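Side-chain contacts in putative uncharacterized protein (Rhodobacter sphaeroides 2.4.1, PDB 3FAC), which is of unknown function but belongs to the Gfa family, probably binds zinc and may have carbon-sulfur lyase activity: residues Gly3-Cys7 and Gly8-Ile12; Cys26-Ser29 and Phe30-Arg33; Trp68-Arg71 and Thr72-Ile75. All coordinates share one frame; numbering follows the deposited sequence.

Contact 1: residues Gly3-Cys7 and Gly8-Ile12; sequences GTCHC and GAVEI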
loop_
_atom_site.group_PDB
_atom_site.type_symbol
_atom_site.label_atom_id
_atom_site.label_comp_id
_atom_site.label_asym_id
_atom_site.label_seq_id
_atom_site.Cartn_x
_atom_site.Cartn_y
_atom_site.Cartn_z
ATOM N N GLY A 3 7.941 4.967 -4.696
ATOM C CA GLY A 3 6.965 5.151 -3.639
ATOM C C GLY A 3 7.711 5.611 -2.403
ATOM O O GLY A 3 8.788 5.087 -2.105
ATOM N N THR A 4 7.162 6.587 -1.685
ATOM C CA THR A 4 7.823 7.091 -0.484
ATOM C C THR A 4 6.828 7.583 0.554
ATOM O O THR A 4 5.828 8.209 0.206
ATOM C CB THR A 4 8.757 8.267 -0.813
ATOM O OG1 THR A 4 7.999 9.305 -1.443
ATOM C CG2 THR A 4 9.881 7.826 -1.740
ATOM N N CYS A 5 7.095 7.301 1.828
ATOM C CA CYS A 5 6.202 7.767 2.879
ATOM C C CYS A 5 6.433 9.271 3.012
ATOM O O CYS A 5 7.274 9.837 2.312
ATOM C CB CYS A 5 6.490 7.056 4.208
ATOM S SG CYS A 5 8.048 7.499 5.035
ATOM N N HIS A 6 5.696 9.924 3.901
ATOM C CA HIS A 6 5.859 11.360 4.061
ATOM C C HIS A 6 7.209 11.720 4.667
ATOM O O HIS A 6 7.947 12.520 4.093
ATOM C CB HIS A 6 4.744 11.939 4.919
ATOM C CG HIS A 6 4.725 13.430 4.922
ATOM N ND1 HIS A 6 4.499 14.166 3.780
ATOM C CD2 HIS A 6 4.961 14.324 5.908
ATOM C CE1 HIS A 6 4.596 15.453 4.062
ATOM N NE2 HIS A 6 4.877 15.576 5.348
ATOM N N CYS A 7 7.523 11.137 5.823
ATOM C CA CYS A 7 8.804 11.372 6.499
ATOM C C CYS A 7 9.944 11.229 5.497
ATOM O O CYS A 7 10.996 11.864 5.633
ATOM C CB CYS A 7 9.012 10.355 7.641
ATOM S SG CYS A 7 8.415 8.648 7.284
ATOM N N GLY A 8 9.721 10.391 4.488
ATOM C CA GLY A 8 10.735 10.156 3.477
ATOM C C GLY A 8 11.681 9.058 3.922
ATOM O O GLY A 8 12.631 8.713 3.217
ATOM N N ALA A 9 11.413 8.506 5.101
ATOM C CA ALA A 9 12.232 7.437 5.663
ATOM C C ALA A 9 12.132 6.151 4.846
ATOM O O ALA A 9 13.103 5.409 4.720
ATOM C CB ALA A 9 11.810 7.162 7.110
ATOM N N VAL A 10 10.956 5.895 4.286
ATOM C CA VAL A 10 10.743 4.676 3.518
ATOM C C VAL A 10 10.594 4.911 2.014
ATOM O O VAL A 10 9.890 5.825 1.581
ATOM C CB VAL A 10 9.477 3.941 4.012
ATOM C CG1 VAL A 10 9.460 2.527 3.479
ATOM C CG2 VAL A 10 9.419 3.949 5.530
ATOM N N GLU A 11 11.269 4.085 1.221
ATOM C CA GLU A 11 11.168 4.177 -0.229
ATOM C C GLU A 11 11.061 2.797 -0.854
ATOM O O GLU A 11 11.898 1.929 -0.615
ATOM C CB GLU A 11 12.369 4.895 -0.850
ATOM C CG GLU A 11 12.235 4.997 -2.371
ATOM C CD GLU A 11 13.355 5.773 -3.037
ATOM O OE1 GLU A 11 13.639 6.907 -2.596
ATOM O OE2 GLU A 11 13.937 5.254 -4.016
ATOM N N ILE A 12 10.027 2.597 -1.658
ATOM C CA ILE A 12 9.843 1.321 -2.323
ATOM C C ILE A 12 10.037 1.484 -3.827
ATOM O O ILE A 12 10.123 2.602 -4.341
ATOM C CB ILE A 12 8.439 0.741 -2.054
ATOM C CG1 ILE A 12 7.364 1.716 -2.534
ATOM C CG2 ILE A 12 8.268 0.460 -0.570
ATOM C CD1 ILE A 12 5.958 1.153 -2.465
#

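Contact 2: residues Cys26-Ser29 and Phe30-Arg33; sequences CDCS and FCRR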
loop_
_atom_site.group_PDB
_atom_site.type_symbol
_atom_site.label_atom_id
_atom_site.label_comp_id
_atom_site.label_asym_id
_atom_site.label_seq_id
_atom_site.Cartn_x
_atom_site.Cartn_y
_atom_site.Cartn_z
ATOM N N CYS A 26 -10.985 -1.223 0.312
ATOM C CA CYS A 26 -11.569 -2.169 1.263
ATOM C C CYS A 26 -12.234 -1.337 2.353
ATOM O O CYS A 26 -11.676 -0.337 2.801
ATOM C CB CYS A 26 -10.472 -3.068 1.860
ATOM S SG CYS A 26 -10.943 -4.146 3.278
ATOM N N ASP A 27 -13.433 -1.732 2.764
ATOM C CA ASP A 27 -14.133 -0.988 3.800
ATOM C C ASP A 27 -14.282 -1.806 5.077
ATOM O O ASP A 27 -15.147 -1.523 5.902
ATOM C CB ASP A 27 -15.508 -0.537 3.298
ATOM C CG ASP A 27 -16.524 -1.663 3.271
ATOM O OD1 ASP A 27 -16.159 -2.801 2.900
ATOM O OD2 ASP A 27 -17.697 -1.399 3.609
ATOM N N CYS A 28 -13.438 -2.823 5.234
ATOM C CA CYS A 28 -13.483 -3.650 6.433
ATOM C C CYS A 28 -13.132 -2.767 7.634
ATOM O O CYS A 28 -12.723 -1.616 7.463
ATOM C CB CYS A 28 -12.495 -4.816 6.321
ATOM S SG CYS A 28 -10.759 -4.348 6.161
ATOM N N SER A 29 -13.289 -3.297 8.843
ATOM C CA SER A 29 -13.000 -2.523 10.049
ATOM C C SER A 29 -11.621 -1.855 10.036
ATOM O O SER A 29 -11.458 -0.755 10.561
ATOM C CB SER A 29 -13.135 -3.406 11.296
ATOM O OG SER A 29 -12.192 -4.466 11.290
ATOM N N PHE A 30 -10.634 -2.513 9.436
ATOM C CA PHE A 30 -9.286 -1.960 9.381
ATOM C C PHE A 30 -9.064 -1.022 8.195
ATOM O O PHE A 30 -8.650 0.125 8.372
ATOM C CB PHE A 30 -8.252 -3.087 9.333
ATOM C CG PHE A 30 -6.830 -2.607 9.196
ATOM C CD1 PHE A 30 -6.211 -1.916 10.229
ATOM C CD2 PHE A 30 -6.106 -2.866 8.037
ATOM C CE1 PHE A 30 -4.885 -1.491 10.111
ATOM C CE2 PHE A 30 -4.786 -2.448 7.904
ATOM C CZ PHE A 30 -4.171 -1.759 8.947
ATOM N N CYS A 31 -9.333 -1.508 6.990
ATOM C CA CYS A 31 -9.132 -0.700 5.796
ATOM C C CYS A 31 -9.930 0.600 5.837
ATOM O O CYS A 31 -9.449 1.642 5.394
ATOM C CB CYS A 31 -9.490 -1.510 4.547
ATOM S SG CYS A 31 -8.510 -3.038 4.349
ATOM N N ARG A 32 -11.143 0.546 6.376
ATOM C CA ARG A 32 -11.972 1.741 6.470
ATOM C C ARG A 32 -11.240 2.773 7.319
ATOM O O ARG A 32 -11.394 3.980 7.115
ATOM C CB ARG A 32 -13.309 1.421 7.124
ATOM C CG ARG A 32 -13.238 1.270 8.642
ATOM C CD ARG A 32 -14.626 1.093 9.214
ATOM N NE ARG A 32 -15.283 -0.066 8.622
ATOM C CZ ARG A 32 -16.577 -0.336 8.742
ATOM N NH1 ARG A 32 -17.366 0.476 9.436
ATOM N NH2 ARG A 32 -17.080 -1.420 8.168
ATOM N N ARG A 33 -10.453 2.290 8.278
ATOM C CA ARG A 33 -9.682 3.166 9.155
ATOM C C ARG A 33 -8.413 3.689 8.470
ATOM O O ARG A 33 -7.964 4.797 8.761
ATOM C CB ARG A 33 -9.327 2.444 10.464
ATOM C CG ARG A 33 -10.473 2.380 11.481
ATOM C CD ARG A 33 -9.987 1.812 12.807
ATOM N NE ARG A 33 -10.991 1.853 13.872
ATOM C CZ ARG A 33 -12.117 1.143 13.880
ATOM N NH1 ARG A 33 -12.400 0.330 12.873
ATOM N NH2 ARG A 33 -12.950 1.233 14.907
#

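Contact 3: residues Trp68-Arg71 and Thr72-Ile75; sequences WFCR and TCGI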
loop_
_atom_site.group_PDB
_atom_site.type_symbol
_atom_site.label_atom_id
_atom_site.label_comp_id
_atom_site.label_asym_id
_atom_site.label_seq_id
_atom_site.Cartn_x
_atom_site.Cartn_y
_atom_site.Cartn_z
ATOM N N TRP A 68 2.075 -2.892 6.523
ATOM C CA TRP A 68 3.249 -2.139 6.955
ATOM C C TRP A 68 2.968 -0.645 6.922
ATOM O O TRP A 68 2.207 -0.166 6.080
ATOM C CB TRP A 68 4.452 -2.420 6.056
ATOM C CG TRP A 68 4.667 -3.859 5.746
ATOM C CD1 TRP A 68 4.056 -4.584 4.764
ATOM C CD2 TRP A 68 5.538 -4.764 6.429
ATOM N NE1 TRP A 68 4.492 -5.884 4.793
ATOM C CE2 TRP A 68 5.402 -6.022 5.809
ATOM C CE3 TRP A 68 6.420 -4.632 7.510
ATOM C CZ2 TRP A 68 6.119 -7.151 6.232
ATOM C CZ3 TRP A 68 7.136 -5.758 7.934
ATOM C CH2 TRP A 68 6.978 -6.998 7.294
ATOM N N PHE A 69 3.581 0.086 7.846
ATOM C CA PHE A 69 3.423 1.533 7.905
ATOM C C PHE A 69 4.659 2.149 8.547
ATOM O O PHE A 69 5.277 1.550 9.428
ATOM C CB PHE A 69 2.148 1.912 8.674
ATOM C CG PHE A 69 2.231 1.695 10.161
ATOM C CD1 PHE A 69 2.880 2.615 10.981
ATOM C CD2 PHE A 69 1.634 0.583 10.747
ATOM C CE1 PHE A 69 2.933 2.436 12.359
ATOM C CE2 PHE A 69 1.682 0.393 12.127
ATOM C CZ PHE A 69 2.333 1.323 12.935
ATOM N N CYS A 70 5.030 3.334 8.078
ATOM C CA CYS A 70 6.195 4.044 8.588
ATOM C C CYS A 70 6.006 4.442 10.054
ATOM O O CYS A 70 5.032 5.100 10.398
ATOM C CB CYS A 70 6.438 5.286 7.732
ATOM S SG CYS A 70 7.849 6.271 8.247
ATOM N N ARG A 71 6.942 4.050 10.914
ATOM C CA ARG A 71 6.845 4.355 12.345
ATOM C C ARG A 71 6.964 5.843 12.669
ATOM O O ARG A 71 6.551 6.283 13.742
ATOM C CB ARG A 71 7.919 3.584 13.128
ATOM C CG ARG A 71 9.339 4.046 12.841
ATOM C CD ARG A 71 10.389 3.040 13.307
ATOM N NE ARG A 71 10.429 2.895 14.759
ATOM C CZ ARG A 71 10.865 3.829 15.602
ATOM N NH1 ARG A 71 11.308 4.996 15.146
ATOM N NH2 ARG A 71 10.856 3.596 16.910
ATOM N N THR A 72 7.516 6.619 11.742
ATOM C CA THR A 72 7.704 8.046 11.968
ATOM C C THR A 72 6.515 8.902 11.547
ATOM O O THR A 72 5.957 9.634 12.366
ATOM C CB THR A 72 8.969 8.559 11.243
ATOM O OG1 THR A 72 10.095 7.776 11.648
ATOM C CG2 THR A 72 9.242 10.010 11.596
ATOM N N CYS A 73 6.132 8.818 10.274
ATOM C CA CYS A 73 5.017 9.609 9.778
ATOM C C CYS A 73 3.686 8.853 9.826
ATOM O O CYS A 73 2.620 9.424 9.573
ATOM C CB CYS A 73 5.317 10.099 8.354
ATOM S SG CYS A 73 5.843 8.821 7.189
ATOM N N GLY A 74 3.751 7.570 10.157
ATOM C CA GLY A 74 2.543 6.767 10.252
ATOM C C GLY A 74 1.866 6.462 8.931
ATOM O O GLY A 74 0.766 5.911 8.914
ATOM N N ILE A 75 2.518 6.799 7.820
ATOM C CA ILE A 75 1.941 6.563 6.499
ATOM C C ILE A 75 1.985 5.112 6.028
ATOM O O ILE A 75 3.040 4.480 5.990
ATOM C CB ILE A 75 2.628 7.435 5.429
ATOM C CG1 ILE A 75 2.415 8.918 5.751
ATOM C CG2 ILE A 75 2.092 7.082 4.044
ATOM C CD1 ILE A 75 0.945 9.328 5.856
#

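Contact 1: residues Gly3-Cys7 and Gly8-Ile12
In the beta hairpin of strands 2-4 and 11-14, Gly3 and Ile12 form the antiparallel hydrogen-bonded pair where the two strands meet. Ile12 N gives the shorter bond, 2.8 Å to Gly3 O, and Gly3 N answers with 3.2 Å to Ile12 O. Lacking a side chain, Gly3 lets Ile12 lean in until its CG1 is 3.6 Å from Gly3 CA. The non-hydrogen-bonded pair Thr4 and Glu11 follows, on the other face of the hairpin. Their side chains lie alongside each other and point the same way, the methyl CG2 of Thr4 3.7 Å from CG of Glu11. The extended Glu11 chain carries its carboxylate past Thr4 to a salt bridge with Arg50 of the neighbouring strand 46-50. One more backbone bond, Cys5 N to Val10 O at 3.2 Å, extends the pairing one step beyond the strands, into the turn through residues 6-9. Gly8 takes a positive phi (86°) there, a conformation in which a CB would jam against the carbonyl of Cys7. The Cys5 sulfur sits between its backbone N and carbonyl carbon (chi1 71°), which keeps it over the turn, 3.8 Å from Val10 CG2, while Cys7 SG rests 3.7 Å from the methyl CB of Ala9. Both sulfurs meet Cys70 and Cys73 beyond the turn. Cys7 SG is modelled as disulfide-bonded to Cys73 SG, but their separation of 2.6 Å is long for one, which leaves that bond doubtful. Four cysteine sulfurs, Cys5, Cys7, Cys70 and Cys73, gathered here would equally suit a metal, consistent with a zinc site as in Gfa relatives.

Contact 2: residues Cys26-Ser29 and Phe30-Arg33
Cys26 turns its SG anti to the backbone N (chi1 170°) and Cys31 swings its own beside the backbone N (chi1 -59°), and these two rotations bring the two sulfurs against each other. Cys26 SG and Cys31 SG end up 2.9 Å apart, well inside van der Waals contact yet too far for an ordinary disulfide; a disulfide between these residues has been seen in this protein, but at this separation the bond is doubtful. Cys28 brings a third sulfur to the same place, its SG 3.2 Å from Cys31 SG. That sulfur also takes the backbone N-H of Cys31, N to SG 3.3 Å, a capping bond at the turn leading into helix 31-34; its position is somewhat uncertain because the sulfurs crowd one another. The backbone of the turn is closed by Arg32 N, 2.9 Å from Cys28 O.

Away from the sulfurs, two arginines fold back to the carbonyls of the loop. Arg32 bends at chi3 (58°), which brings its guanidinium to Asp27 O through weak bonds from NE at 3.1 Å and NH2 at 3.0 Å; NE has a further weak bond to Cys28 O. Arg33 runs extended from CG to NE and sets NH1 2.7 Å from Ser29 O, with that oxygen in the guanidinium plane. Three successive carbonyls thus meet positive side chains on an exposed flank. Phe30 leads its ring away, to Tyr58, Phe60 and His67. Three cysteines, the first two separated by one residue and the last two by two, gathered at the start of a short helix, recall the cysteine cluster of Gfa enzymes, where such a group serves as a zinc site.

Contact 3: residues Trp68-Arg71 and Thr72-Ile75
Cys70 and Cys73 make the tight half of this turn, their SG atoms 3.4 Å apart. Cys70 holds its SG anti to the backbone N (chi1 180°), which points the sulfur into the curl of the chain that follows. Two backbone N-H groups face it there: Thr72 N at 3.5 Å from Cys70 SG and Cys73 N at 3.7 Å from the same atom. Both bonds are weak, and the sulfur's exact place is uncertain because it is crowded by another part of the chain. Cys73 SG packs against the side of Cys70, 3.6 Å from its CB. The main chain then curls back towards Cys70: Gly74 N lies 2.8 Å from Cys70 O, a weak, bent bond, and Gly74 turns with a positive phi of 70°. A much straighter link, Cys70 N to Ile75 O at 3.1 Å, then brings the chain back beside the end of strand 66-70.

Two cysteines separated by two residues and followed by glycine, with N-H groups directed at the first sulfur, have the form of a zinc knuckle. Here it joins strands 66-70 and 76-80, neighbours in the five-stranded antiparallel sheet; Cys5 and Cys7 of the first hairpin bring their sulfurs to the same place, and the metal binding expected of this protein would fit the group. N-H groups aimed at a thiolate would probably help to stabilise its charge.

The outer side is looser. Arg71 and Thr72 are exposed; their side chains cross obliquely, and Arg71 CG and Thr72 OG1 are 4.0 Å apart. That hydroxyl bonds instead to Asn54. Phe69, at the edge of the contact, barely meets the loop with its ring, CD1 standing 4.2 Å from Gly74 CA.

In the fold
From the N terminus, contact 1 closes the first hairpin of the chain, between strands 2-4 and 11-14. Contact 2 comes next in the sequence, winding the loop after strand 11-14 into helix 31-34, and contact 3 closes the turn between strands 66-70 and 76-80. All three run in series; none encloses or crosses another. In space contacts 1 and 3 share one side of the molecule, centres about 9 Å apart, and their four cysteines meet, tying the three-stranded sheet to the five-stranded one. Contact 2 is a separate sulfur cluster, across the chain's centre from contact 1; its nearest atoms stay about 15 Å from contact 1 and about 7 Å from contact 3.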